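Long-range contacts in extracellular invertase (PDB 5XH8), which hydrolyses beta-fructofuranosides such as sucrose and, with high transfructosylation activity, transfers fructosyl groups, probably yielding fructooligosaccharides such as 1-kestose: residues L73-D78 with G595-W600; A30-P35 with G368-P373; F54-L59 with S66-D71; T334-P339 with A419-A424; E453-L458 with V546-L551. All coordinates share one frame; numbering follows the deposited sequence.

Contacts 1 to 3 lie round one sheet of the beta-propeller, and contact 5 lies in the C-terminal beta-sandwich. Contact 1 ties the two domains where the loop after strand 585-594 meets residues 73-78 of the propeller. Its centre is about 10 Å from that of contact 2 and 12 Å from that of contact 3, where Trp600 packs on Ala68. Contact 2 reaches contact 5 where His31 ND1 meets Asp547 OD2 at 2.7 Å. Contact 4 joins the group at the surface through Thr422, which bonds Leu73 of contact 1, while contacts 3 and 5 stay about 14 Å apart at their nearest atoms. The side chain of Leu371 in contact 2 is about 9 Å from the bound sodium ion.

Contact 1 of 5, residues L73-D78 with G595-W600; sequences LATYQD and GLYDAW
With chi1 at 69°, Tyr597 holds CG between its backbone N and carbonyl carbon, whereas Trp600 sets CG anti to its carbonyl carbon (chi1 -63°); from these starts the phenol reaches Ala74 and the indole reaches Tyr76. Tyr597 OH donates to Ala74 O at 2.6 Å, and this oxygen lies in the plane of the phenol ring, at its edge. The methyl CG2 of Thr75 meets the same ring edge, 3.9 Å from Tyr597 CE2. The backbones then join directly, Tyr76 N donating to Ala599 O at 2.8 Å, while Ala599 CB packs on Tyr76 CD1 at 4.2 Å. Trp600 offers the face of its six-membered ring to Tyr76 CB, a CH-pi contact with CB 3.6 Å from the centroid. Asp78 crosses the indole at about a right angle, its carboxylate plane only 11° from the ring plane, and OD1 is 3.3 Å from Trp600 CZ3. Trp600 NE1 bonds His31 O. An Asx turn, Trp600 N to Asp598 OD1 at 3.0 Å, shapes the loop that leaves the last strand of the C-terminal domain and lies against the propeller. Each of the two bonds between the segments thus satisfies a backbone carbonyl, one of either segment, and Arg603, salt-bridged to Asp78 and in cation-pi contact with Trp600, probably steadies both acid and indole.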
# COMPACT_ATOMS: atom_id res chain seq x y z
N LEU A 73 29.23 -25.58 2.68
CA LEU A 73 29.17 -24.73 3.87
C LEU A 73 30.56 -24.35 4.41
O LEU A 73 30.77 -24.20 5.62
CB LEU A 73 28.26 -25.32 4.96
CG LEU A 73 27.68 -24.30 5.97
CD1 LEU A 73 26.70 -23.33 5.31
CD2 LEU A 73 27.03 -25.00 7.15
N ALA A 74 31.47 -24.12 3.47
CA ALA A 74 32.83 -23.65 3.77
C ALA A 74 33.24 -22.58 2.80
O ALA A 74 33.66 -21.49 3.20
CB ALA A 74 33.81 -24.81 3.73
N THR A 75 33.10 -22.89 1.51
CA THR A 75 33.47 -22.01 0.43
C THR A 75 32.24 -21.56 -0.36
O THR A 75 31.21 -22.24 -0.39
CB THR A 75 34.41 -22.72 -0.54
OG1 THR A 75 33.71 -23.81 -1.16
CG2 THR A 75 35.67 -23.23 0.18
N TYR A 76 32.38 -20.43 -1.05
CA TYR A 76 31.26 -19.75 -1.70
C TYR A 76 31.57 -19.36 -3.13
O TYR A 76 32.75 -19.14 -3.49
CB TYR A 76 30.86 -18.50 -0.89
CG TYR A 76 30.53 -18.83 0.53
CD1 TYR A 76 31.54 -18.92 1.48
CD2 TYR A 76 29.22 -19.13 0.92
CE1 TYR A 76 31.26 -19.26 2.79
CE2 TYR A 76 28.94 -19.47 2.24
CZ TYR A 76 29.96 -19.53 3.18
OH TYR A 76 29.71 -19.85 4.50
N GLN A 77 30.52 -19.26 -3.94
CA GLN A 77 30.57 -18.75 -5.31
C GLN A 77 29.58 -17.58 -5.42
O GLN A 77 28.39 -17.73 -5.13
CB GLN A 77 30.12 -19.83 -6.31
CG GLN A 77 31.18 -20.80 -6.75
CD GLN A 77 31.74 -21.68 -5.64
OE1 GLN A 77 31.00 -22.23 -4.78
NE2 GLN A 77 33.07 -21.85 -5.65
N ASP A 78 30.06 -16.45 -5.92
CA ASP A 78 29.19 -15.31 -6.15
C ASP A 78 28.10 -15.63 -7.18
O ASP A 78 28.35 -16.34 -8.13
CB ASP A 78 29.99 -14.12 -6.67
CG ASP A 78 30.91 -13.56 -5.62
OD1 ASP A 78 30.41 -13.10 -4.57
OD2 ASP A 78 32.15 -13.66 -5.83
N GLY A 595 47.01 -20.09 8.60
CA GLY A 595 46.65 -20.04 7.18
C GLY A 595 45.16 -19.97 6.88
O GLY A 595 44.77 -19.34 5.89
N LEU A 596 44.34 -20.61 7.70
CA LEU A 596 42.88 -20.74 7.46
C LEU A 596 42.66 -21.31 6.06
O LEU A 596 43.33 -22.26 5.69
CB LEU A 596 42.15 -19.42 7.69
CG LEU A 596 42.45 -18.70 9.01
CD1 LEU A 596 41.61 -17.43 9.10
CD2 LEU A 596 42.23 -19.59 10.23
N TYR A 597 41.76 -20.74 5.27
CA TYR A 597 41.56 -21.19 3.90
C TYR A 597 40.89 -20.07 3.13
O TYR A 597 40.45 -19.09 3.73
CB TYR A 597 40.69 -22.46 3.87
CG TYR A 597 39.23 -22.20 4.26
CD1 TYR A 597 38.86 -22.01 5.59
CD2 TYR A 597 38.23 -22.15 3.29
CE1 TYR A 597 37.53 -21.75 5.95
CE2 TYR A 597 36.90 -21.88 3.64
CZ TYR A 597 36.55 -21.68 4.97
OH TYR A 597 35.23 -21.44 5.32
N ASP A 598 40.80 -20.24 1.81
CA ASP A 598 40.15 -19.28 0.92
C ASP A 598 38.66 -19.64 0.77
O ASP A 598 38.29 -20.59 0.09
CB ASP A 598 40.86 -19.30 -0.43
CG ASP A 598 40.33 -18.29 -1.40
OD1 ASP A 598 39.49 -17.42 -1.05
OD2 ASP A 598 40.77 -18.35 -2.57
N ALA A 599 37.80 -18.84 1.39
CA ALA A 599 36.35 -19.05 1.30
C ALA A 599 35.77 -18.65 -0.05
O ALA A 599 34.62 -18.98 -0.32
CB ALA A 599 35.63 -18.34 2.44
N TRP A 600 36.56 -17.95 -0.87
CA TRP A 600 36.16 -17.48 -2.18
C TRP A 600 37.13 -17.95 -3.28
O TRP A 600 37.74 -17.12 -3.94
CB TRP A 600 36.04 -15.93 -2.16
CG TRP A 600 34.98 -15.45 -1.22
CD1 TRP A 600 35.15 -15.06 0.08
CD2 TRP A 600 33.57 -15.38 -1.48
NE1 TRP A 600 33.94 -14.74 0.64
CE2 TRP A 600 32.95 -14.93 -0.29
CE3 TRP A 600 32.77 -15.66 -2.59
CZ2 TRP A 600 31.57 -14.74 -0.18
CZ3 TRP A 600 31.39 -15.47 -2.49
CH2 TRP A 600 30.80 -15.01 -1.28

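Contact 2 of 5, residues A30-P35 with G368-P373; sequences AHVLPP and GTLLLP
Leu371 O accepts from a water at 2.7 Å, and the same water takes the proton of Val32 N at 2.8 Å, so the molecule carries one backbone to the other. Val32 O meets the second segment directly, accepting from Leu370 N at 2.9 Å in a nearly straight bond, 164° at the hydrogen. Beside this bond, Val32 CG1 lies 3.7 Å from Leu370 CD1, the two branched side chains crossing obliquely. Segment 30-35 crosses strand 366-385 just ahead of strand 37-47, which pairs parallel with it in the same propeller sheet, an arrangement consistent with the ring closure of such folds. His31 fills the next position with a ring engaged at one face, an edge and both nitrogens. Its CD2 edge points at Leu370 O, 3.2 Å away, and one face carries Leu372 CD2, 3.9 Å from the ring centroid. Both ring nitrogens find acids of the C-terminal domain, ND1 bonding Asp547 and NE2 bonding Glu552, a setting that would probably favour a protonated imidazole. Thr369, with OG1 anti to its backbone N (chi1 -173°), donates that hydroxyl to Leu370 O at 2.9 Å, and the same OG1 sits 3.5 Å from His31 CB. Gly368 has a positive phi, which glycine accepts readily, and its O touches the Leu33 methyl CD1.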
# COMPACT_ATOMS: atom_id res chain seq x y z
N ALA A 30 38.55 -16.02 4.91
CA ALA A 30 37.67 -17.15 5.27
C ALA A 30 36.25 -16.72 5.70
O ALA A 30 35.53 -17.51 6.33
CB ALA A 30 38.31 -17.96 6.39
N HIS A 31 35.84 -15.49 5.36
CA HIS A 31 34.54 -14.94 5.76
C HIS A 31 33.68 -14.55 4.55
O HIS A 31 34.19 -14.27 3.47
CB HIS A 31 34.75 -13.70 6.65
CG HIS A 31 35.05 -14.03 8.07
ND1 HIS A 31 36.28 -14.48 8.49
CD2 HIS A 31 34.29 -13.96 9.18
CE1 HIS A 31 36.26 -14.69 9.79
NE2 HIS A 31 35.06 -14.37 10.24
N VAL A 32 32.37 -14.51 4.77
CA VAL A 32 31.42 -14.05 3.74
C VAL A 32 31.35 -12.52 3.71
O VAL A 32 30.94 -11.89 4.68
CB VAL A 32 29.99 -14.66 3.94
CG1 VAL A 32 28.97 -14.01 3.00
CG2 VAL A 32 30.04 -16.14 3.73
N LEU A 33 31.75 -11.95 2.58
CA LEU A 33 31.61 -10.55 2.32
C LEU A 33 31.62 -10.37 0.79
O LEU A 33 32.12 -11.23 0.08
CB LEU A 33 32.72 -9.74 3.03
CG LEU A 33 34.13 -9.67 2.46
CD1 LEU A 33 34.97 -8.72 3.32
CD2 LEU A 33 34.81 -11.04 2.34
N PRO A 34 31.07 -9.26 0.28
CA PRO A 34 31.01 -9.08 -1.18
C PRO A 34 32.40 -8.91 -1.81
O PRO A 34 33.39 -8.74 -1.09
CB PRO A 34 30.16 -7.81 -1.35
CG PRO A 34 30.27 -7.10 -0.04
CD PRO A 34 30.44 -8.15 1.00
N PRO A 35 32.46 -8.95 -3.16
CA PRO A 35 33.74 -8.73 -3.84
C PRO A 35 34.39 -7.40 -3.49
O PRO A 35 35.61 -7.32 -3.39
CB PRO A 35 33.38 -8.83 -5.32
CG PRO A 35 32.16 -9.69 -5.35
CD PRO A 35 31.39 -9.26 -4.12
N GLY A 368 32.50 -3.86 6.29
CA GLY A 368 31.76 -4.92 6.91
C GLY A 368 32.07 -6.34 6.46
O GLY A 368 32.69 -6.58 5.40
N THR A 369 31.60 -7.28 7.26
CA THR A 369 31.65 -8.69 6.93
C THR A 369 30.52 -9.39 7.65
O THR A 369 29.96 -8.82 8.60
CB THR A 369 33.00 -9.31 7.34
OG1 THR A 369 33.10 -10.65 6.84
CG2 THR A 369 33.17 -9.32 8.85
N LEU A 370 30.18 -10.60 7.20
CA LEU A 370 29.43 -11.52 8.03
C LEU A 370 30.45 -12.29 8.85
O LEU A 370 31.60 -12.49 8.42
CB LEU A 370 28.61 -12.50 7.19
CG LEU A 370 27.58 -11.92 6.23
CD1 LEU A 370 26.64 -13.01 5.72
CD2 LEU A 370 26.80 -10.80 6.87
N LEU A 371 30.02 -12.74 10.02
CA LEU A 371 30.83 -13.66 10.82
C LEU A 371 30.72 -15.10 10.28
O LEU A 371 29.95 -15.38 9.34
CB LEU A 371 30.42 -13.57 12.28
CG LEU A 371 30.55 -12.15 12.87
CD1 LEU A 371 30.18 -12.17 14.35
CD2 LEU A 371 31.95 -11.60 12.68
N LEU A 372 31.54 -15.99 10.83
CA LEU A 372 31.54 -17.38 10.40
C LEU A 372 30.13 -17.98 10.60
O LEU A 372 29.45 -17.66 11.58
CB LEU A 372 32.53 -18.21 11.23
CG LEU A 372 34.01 -17.80 11.23
CD1 LEU A 372 34.72 -18.56 12.35
CD2 LEU A 372 34.62 -18.04 9.86
N PRO A 373 29.68 -18.85 9.68
CA PRO A 373 28.39 -19.49 9.91
C PRO A 373 28.43 -20.25 11.22
O PRO A 373 29.45 -20.92 11.50
CB PRO A 373 28.26 -20.46 8.73
CG PRO A 373 29.66 -20.66 8.22
CD PRO A 373 30.35 -19.35 8.48
O HOH W 1 31.31 -15.83 7.01

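Contact 3 of 5, residues F54-L59 with S66-D71; sequences FHVGFL and SSATTD
Val56 O is gripped by two donors of the neighbouring strand: Ser67 OG at 2.7 Å and Ala68 N at 3.0 Å, arriving from opposite faces of the carbonyl plane. Ser67 manages this with OG anti to its backbone N (chi1 -170°), and the same hydroxyl accepts from a water, 2.8 Å from OG, that also meets His55 ND1 in the plane of the imidazole. The return bond, Val56 N to Ala68 O at 2.8 Å, makes Val56 and Ala68 a hydrogen-bonded pair, as are Phe54 with Thr70 and Phe58 with Ser66. Together these pairs build the beta hairpin of strands 54-60 and 65-70, antiparallel at 156°, within a propeller sheet that strand 37-47 extends beyond the first strand. Between them lie the non-hydrogen-bonded pairs. In one, the Thr69 methyl CG2 sits over the centre of the His55 ring, 3.5 Å from the centroid, a CH-pi contact to an imidazole that also stacks with Tyr46. In the other, Gly57 faces Ser67, and Gly57 CA makes a CA-H...O contact of 3.1 Å to Ser66 O. On the face of Phe54, Val56 and Phe58, Val56 CG2 packs on Ala68 CB. Phe58 CE1 touches Ser66 CB at 3.7 Å, and Ser66 O lies over the centre of that ring's face. Thr70 CG2 lies in plane at the edge of the Phe54 ring, while Thr70 OG1 turns to Thr75 O.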
# COMPACT_ATOMS: atom_id res chain seq x y z
N PHE A 54 23.09 -24.33 -0.90
CA PHE A 54 22.70 -23.38 0.10
C PHE A 54 23.04 -21.97 -0.37
O PHE A 54 24.20 -21.66 -0.66
CB PHE A 54 23.38 -23.69 1.42
CG PHE A 54 22.87 -22.86 2.55
CD1 PHE A 54 21.50 -22.87 2.88
CD2 PHE A 54 23.72 -22.06 3.28
CE1 PHE A 54 21.02 -22.12 3.94
CE2 PHE A 54 23.24 -21.29 4.32
CZ PHE A 54 21.88 -21.31 4.66
N HIS A 55 22.02 -21.12 -0.41
CA HIS A 55 22.13 -19.74 -0.85
C HIS A 55 22.21 -18.86 0.38
O HIS A 55 21.39 -19.02 1.28
CB HIS A 55 20.91 -19.31 -1.66
CG HIS A 55 20.82 -19.98 -2.99
ND1 HIS A 55 20.73 -19.27 -4.16
CD2 HIS A 55 20.85 -21.29 -3.34
CE1 HIS A 55 20.69 -20.11 -5.18
NE2 HIS A 55 20.76 -21.34 -4.70
N VAL A 56 23.21 -17.97 0.41
CA VAL A 56 23.31 -16.91 1.41
C VAL A 56 23.02 -15.54 0.74
O VAL A 56 23.33 -15.34 -0.44
CB VAL A 56 24.69 -16.87 2.14
CG1 VAL A 56 24.97 -18.18 2.86
CG2 VAL A 56 25.82 -16.55 1.18
N GLY A 57 22.46 -14.61 1.49
CA GLY A 57 22.12 -13.28 0.98
C GLY A 57 22.53 -12.23 1.99
O GLY A 57 22.75 -12.54 3.16
N PHE A 58 22.63 -11.00 1.53
CA PHE A 58 22.98 -9.86 2.39
C PHE A 58 22.70 -8.55 1.67
O PHE A 58 22.82 -8.47 0.45
CB PHE A 58 24.46 -9.92 2.85
CG PHE A 58 25.41 -10.31 1.77
CD1 PHE A 58 25.87 -9.37 0.86
CD2 PHE A 58 25.82 -11.63 1.64
CE1 PHE A 58 26.73 -9.75 -0.17
CE2 PHE A 58 26.68 -12.01 0.63
CZ PHE A 58 27.13 -11.07 -0.29
N LEU A 59 22.31 -7.53 2.43
CA LEU A 59 22.23 -6.17 1.90
C LEU A 59 23.60 -5.75 1.41
O LEU A 59 24.61 -6.13 1.99
CB LEU A 59 21.75 -5.19 2.98
CG LEU A 59 20.35 -5.42 3.57
CD1 LEU A 59 19.92 -4.19 4.34
CD2 LEU A 59 19.33 -5.75 2.49
N SER A 66 22.41 -8.87 -2.34
CA SER A 66 23.30 -9.72 -3.13
C SER A 66 23.33 -11.13 -2.52
O SER A 66 22.87 -11.35 -1.39
CB SER A 66 24.72 -9.12 -3.21
OG SER A 66 24.70 -7.99 -4.04
N SER A 67 23.90 -12.07 -3.27
CA SER A 67 23.84 -13.48 -2.91
C SER A 67 25.03 -14.29 -3.43
O SER A 67 25.72 -13.92 -4.38
CB SER A 67 22.51 -14.08 -3.40
OG SER A 67 22.29 -15.37 -2.88
N ALA A 68 25.26 -15.41 -2.76
CA ALA A 68 26.24 -16.42 -3.16
C ALA A 68 25.74 -17.81 -2.76
O ALA A 68 24.83 -17.92 -1.93
CB ALA A 68 27.58 -16.15 -2.48
N THR A 69 26.32 -18.85 -3.37
CA THR A 69 25.98 -20.22 -3.05
C THR A 69 27.16 -20.96 -2.45
O THR A 69 28.33 -20.57 -2.66
CB THR A 69 25.50 -21.00 -4.29
OG1 THR A 69 26.52 -20.98 -5.29
CG2 THR A 69 24.21 -20.38 -4.87
N THR A 70 26.85 -22.01 -1.69
CA THR A 70 27.85 -22.93 -1.20
C THR A 70 27.36 -24.38 -1.35
O THR A 70 26.17 -24.66 -1.10
CB THR A 70 28.24 -22.63 0.24
OG1 THR A 70 29.22 -23.58 0.67
CG2 THR A 70 27.05 -22.68 1.19
N ASP A 71 28.26 -25.27 -1.77
CA ASP A 71 27.95 -26.70 -1.82
C ASP A 71 28.58 -27.46 -0.69
O ASP A 71 28.40 -28.68 -0.62
CB ASP A 71 28.31 -27.32 -3.18
CG ASP A 71 29.81 -27.35 -3.46
OD1 ASP A 71 30.61 -27.54 -2.54
OD2 ASP A 71 30.18 -27.20 -4.63
O HOH W 2 20.21 -16.55 -4.33

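Contact 4 of 5, residues T334-P339 with A419-A424; sequences TKSGAP and ARETKA
Arg420 has the most surface covered here, its guanidinium spread against Ala338 and Pro339. Its CG stands between the backbone N and the carbonyl carbon (chi1 68°), and the chain bends again at chi3 before the flat head. Ala338 CB lies over one face of the guanidinium, offset toward its rim and 3.8 Å from NH1; a small methyl suits a spot where a flat cation must come close. Pro339 CD is 3.7 Å from the same nitrogen. In the plane of the group, NH1 donates at 3.0 Å to a water that in turn donates to Ser336 O, a bridge between the segments. Ser336, second in buried surface, ends helix 331-336, just before Gly337, whose positive phi takes the chain out of the helix. Its OG donates to Glu421 OE2 at 2.8 Å, from above the carboxylate plane (51° out of it). The hydroxyl is also hydrogen-bonded to Pro332 O, one turn back, so its proton is probably shared. A bend at chi2 (96°) sets CD of Glu421 on this course, in the first turn of helix 420-426, beyond Ala419 at the N-cap, a place that suits a negative charge. The segments are thus joined by one hydroxyl-to-carboxylate bond, a water and the guanidinium lying on Ala338 and Pro339, while both charges are balanced from outside, Arg420 by Glu375 and Glu421 by Arg341, which probably keeps the carboxylate ionised.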
# COMPACT_ATOMS: atom_id res chain seq x y z
N THR A 334 24.96 -33.57 3.24
CA THR A 334 25.22 -34.88 2.65
C THR A 334 26.72 -35.21 2.65
O THR A 334 27.09 -36.33 2.98
CB THR A 334 24.64 -34.96 1.22
OG1 THR A 334 23.22 -34.80 1.31
CG2 THR A 334 24.94 -36.31 0.54
N LYS A 335 27.57 -34.23 2.34
CA LYS A 335 29.03 -34.47 2.39
C LYS A 335 29.54 -34.64 3.81
O LYS A 335 30.43 -35.45 4.04
CB LYS A 335 29.82 -33.35 1.71
CG LYS A 335 29.58 -33.27 0.21
CD LYS A 335 30.07 -31.93 -0.32
CE LYS A 335 29.48 -31.66 -1.67
NZ LYS A 335 30.06 -30.43 -2.24
N SER A 336 29.03 -33.88 4.76
CA SER A 336 29.60 -33.90 6.10
C SER A 336 28.87 -34.85 7.04
O SER A 336 29.28 -35.00 8.19
CB SER A 336 29.54 -32.49 6.68
OG SER A 336 28.19 -32.11 6.86
N GLY A 337 27.78 -35.44 6.58
CA GLY A 337 26.93 -36.28 7.39
C GLY A 337 26.17 -35.55 8.48
O GLY A 337 25.78 -36.19 9.45
N ALA A 338 25.93 -34.24 8.34
CA ALA A 338 25.23 -33.50 9.40
C ALA A 338 23.74 -33.86 9.46
O ALA A 338 23.15 -34.17 8.44
CB ALA A 338 25.36 -32.00 9.17
N PRO A 339 23.12 -33.77 10.64
CA PRO A 339 21.67 -33.81 10.68
C PRO A 339 21.11 -32.43 10.25
O PRO A 339 21.89 -31.54 9.84
CB PRO A 339 21.39 -34.09 12.15
CG PRO A 339 22.47 -33.36 12.85
CD PRO A 339 23.68 -33.46 11.97
N ALA A 419 30.09 -23.57 12.31
CA ALA A 419 29.56 -24.68 11.52
C ALA A 419 30.67 -25.68 11.17
O ALA A 419 31.81 -25.29 10.84
CB ALA A 419 28.90 -24.17 10.26
N ARG A 420 30.32 -26.97 11.22
CA ARG A 420 31.35 -28.02 11.29
C ARG A 420 32.33 -27.99 10.13
O ARG A 420 33.54 -28.07 10.36
CB ARG A 420 30.74 -29.41 11.50
CG ARG A 420 29.94 -29.99 10.34
CD ARG A 420 29.05 -31.14 10.80
NE ARG A 420 28.15 -30.69 11.86
CZ ARG A 420 27.33 -31.47 12.58
NH1 ARG A 420 27.25 -32.78 12.33
NH2 ARG A 420 26.59 -30.94 13.52
N GLU A 421 31.81 -27.80 8.91
CA GLU A 421 32.64 -27.85 7.72
C GLU A 421 33.57 -26.63 7.60
O GLU A 421 34.70 -26.73 7.11
CB GLU A 421 31.79 -27.95 6.47
CG GLU A 421 30.81 -29.12 6.47
CD GLU A 421 29.40 -28.76 6.92
OE1 GLU A 421 29.23 -27.86 7.77
OE2 GLU A 421 28.44 -29.40 6.43
N THR A 422 33.07 -25.48 8.05
CA THR A 422 33.87 -24.27 8.13
C THR A 422 34.98 -24.40 9.18
O THR A 422 36.11 -23.98 8.93
CB THR A 422 32.99 -23.04 8.41
OG1 THR A 422 32.21 -22.78 7.25
CG2 THR A 422 33.83 -21.81 8.72
N LYS A 423 34.66 -24.95 10.35
CA LYS A 423 35.68 -25.16 11.37
C LYS A 423 36.83 -26.07 10.85
O LYS A 423 38.02 -25.75 11.05
CB LYS A 423 35.09 -25.71 12.66
CG LYS A 423 36.13 -25.83 13.76
CD LYS A 423 35.53 -26.28 15.08
CE LYS A 423 36.58 -26.21 16.19
NZ LYS A 423 36.06 -26.95 17.36
N ALA A 424 36.47 -27.16 10.17
CA ALA A 424 37.47 -28.07 9.62
C ALA A 424 38.33 -27.36 8.58
O ALA A 424 39.55 -27.57 8.54
CB ALA A 424 36.81 -29.31 9.02
O HOH W 3 28.94 -34.66 10.66

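Contact 5 of 5, residues E453-L458 with V546-L551; sequences EKFFVL and VDNSVL
The Phe456 ring lies with one face on Val546, whose CB is 3.9 Å from the ring centroid in a CH-pi contact, and Val546 CG2 touches Phe456 CZ at 3.5 Å. The Phe455 ring instead has Asn548 CA over one face, near the rim, and Asp547 OD1 at its edge, 3.3 Å from CD2, with carboxylate and ring planes 64° apart. Asn548 CG also stands 3.6 Å from Phe455 CZ. Arg29 adds a cation-pi contact to this ring, and its backbone N donates to Asp547 OD1. The two rings lie on opposite faces of the sheet, Phe456 with Val546 and Phe455 with Asp547, and the antiparallel backbone pairing runs between them. Phe456 and Val546 form the hydrogen-bonded pair, Val546 N donating to Phe456 O at 2.9 Å and Phe456 N to Val546 O. Just beyond the strands, Asn548 N reaches Lys454 O at 2.8 Å. Asn548 adopts positive phi (64°), which asparagine tolerates better than most residues, and ND2 bonds Arg27 O. The extended chain of Lys454 carries NZ to Ser567 OG and to a glycerol probably from the crystallisation liquor. Asp547 to Val550 forms a type II' beta turn, the tight link of a beta hairpin between strands 534-547 and 550-555, set beside strand 455-463 in the C-terminal beta-sandwich that accompanies the propeller in glycoside hydrolase family 32.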
# COMPACT_ATOMS: atom_id res chain seq x y z
N GLU A 453 51.76 -15.19 10.10
CA GLU A 453 50.77 -14.31 9.46
C GLU A 453 49.52 -14.14 10.31
O GLU A 453 49.32 -14.87 11.29
CB GLU A 453 50.43 -14.78 8.03
CG GLU A 453 49.74 -16.13 7.96
CD GLU A 453 49.27 -16.50 6.55
OE1 GLU A 453 49.33 -15.66 5.61
OE2 GLU A 453 48.84 -17.65 6.39
N LYS A 454 48.69 -13.17 9.92
CA LYS A 454 47.54 -12.78 10.73
C LYS A 454 46.25 -13.58 10.36
O LYS A 454 45.15 -13.03 10.31
CB LYS A 454 47.33 -11.27 10.57
CG LYS A 454 48.55 -10.43 10.94
CD LYS A 454 48.25 -8.94 10.82
CE LYS A 454 49.53 -8.12 11.09
NZ LYS A 454 49.30 -6.67 10.92
N PHE A 455 46.42 -14.88 10.14
CA PHE A 455 45.35 -15.79 9.73
C PHE A 455 45.60 -17.07 10.52
O PHE A 455 46.48 -17.85 10.17
CB PHE A 455 45.40 -16.04 8.22
CG PHE A 455 45.27 -14.79 7.38
CD1 PHE A 455 46.40 -14.05 7.00
CD2 PHE A 455 44.02 -14.36 6.93
CE1 PHE A 455 46.28 -12.91 6.21
CE2 PHE A 455 43.90 -13.24 6.13
CZ PHE A 455 45.03 -12.50 5.77
N PHE A 456 44.92 -17.23 11.64
CA PHE A 456 45.13 -18.40 12.48
C PHE A 456 43.97 -18.70 13.39
O PHE A 456 43.16 -17.82 13.67
CB PHE A 456 46.40 -18.24 13.36
CG PHE A 456 46.36 -17.08 14.32
CD1 PHE A 456 45.87 -17.23 15.61
CD2 PHE A 456 46.82 -15.83 13.94
CE1 PHE A 456 45.82 -16.16 16.49
CE2 PHE A 456 46.77 -14.75 14.81
CZ PHE A 456 46.27 -14.91 16.09
N VAL A 457 43.93 -19.94 13.87
CA VAL A 457 43.07 -20.35 14.98
C VAL A 457 43.96 -20.69 16.16
O VAL A 457 44.96 -21.39 15.98
CB VAL A 457 42.24 -21.62 14.67
CG1 VAL A 457 41.33 -21.96 15.86
CG2 VAL A 457 41.44 -21.45 13.38
N LEU A 458 43.60 -20.21 17.35
CA LEU A 458 44.28 -20.54 18.60
C LEU A 458 43.26 -21.18 19.52
O LEU A 458 42.23 -20.55 19.80
CB LEU A 458 44.83 -19.28 19.28
CG LEU A 458 45.61 -19.51 20.60
CD1 LEU A 458 46.57 -18.36 20.85
CD2 LEU A 458 44.71 -19.69 21.82
N VAL A 546 41.39 -15.58 14.11
CA VAL A 546 41.84 -14.30 13.62
C VAL A 546 41.95 -14.41 12.11
O VAL A 546 42.77 -15.17 11.60
CB VAL A 546 43.19 -13.90 14.26
CG1 VAL A 546 43.76 -12.64 13.63
CG2 VAL A 546 43.00 -13.71 15.75
N ASP A 547 41.12 -13.65 11.41
CA ASP A 547 41.12 -13.64 9.95
C ASP A 547 41.44 -12.22 9.49
O ASP A 547 40.54 -11.41 9.15
CB ASP A 547 39.77 -14.17 9.42
CG ASP A 547 39.76 -14.40 7.96
OD1 ASP A 547 40.78 -14.14 7.27
OD2 ASP A 547 38.70 -14.84 7.46
N ASN A 548 42.74 -11.93 9.51
CA ASN A 548 43.31 -10.61 9.25
C ASN A 548 42.87 -9.58 10.30
O ASN A 548 43.56 -9.45 11.32
CB ASN A 548 43.07 -10.17 7.79
CG ASN A 548 44.22 -9.33 7.24
OD1 ASN A 548 45.15 -8.98 7.97
ND2 ASN A 548 44.16 -9.01 5.97
N SER A 549 41.78 -8.85 10.09
CA SER A 549 41.24 -7.93 11.08
C SER A 549 39.98 -8.44 11.78
O SER A 549 39.49 -7.79 12.69
CB SER A 549 40.91 -6.57 10.45
OG SER A 549 39.87 -6.65 9.49
N VAL A 550 39.43 -9.58 11.37
CA VAL A 550 38.24 -10.10 12.00
C VAL A 550 38.63 -11.04 13.13
O VAL A 550 39.21 -12.07 12.86
CB VAL A 550 37.34 -10.85 10.99
CG1 VAL A 550 36.08 -11.34 11.69
CG2 VAL A 550 37.01 -9.96 9.82
N LEU A 551 38.30 -10.68 14.37
CA LEU A 551 38.50 -11.55 15.52
C LEU A 551 37.17 -12.12 15.99
O LEU A 551 36.25 -11.37 16.29
CB LEU A 551 39.17 -10.78 16.69
CG LEU A 551 39.24 -11.54 18.04
CD1 LEU A 551 40.06 -12.82 17.96
CD2 LEU A 551 39.81 -10.61 19.10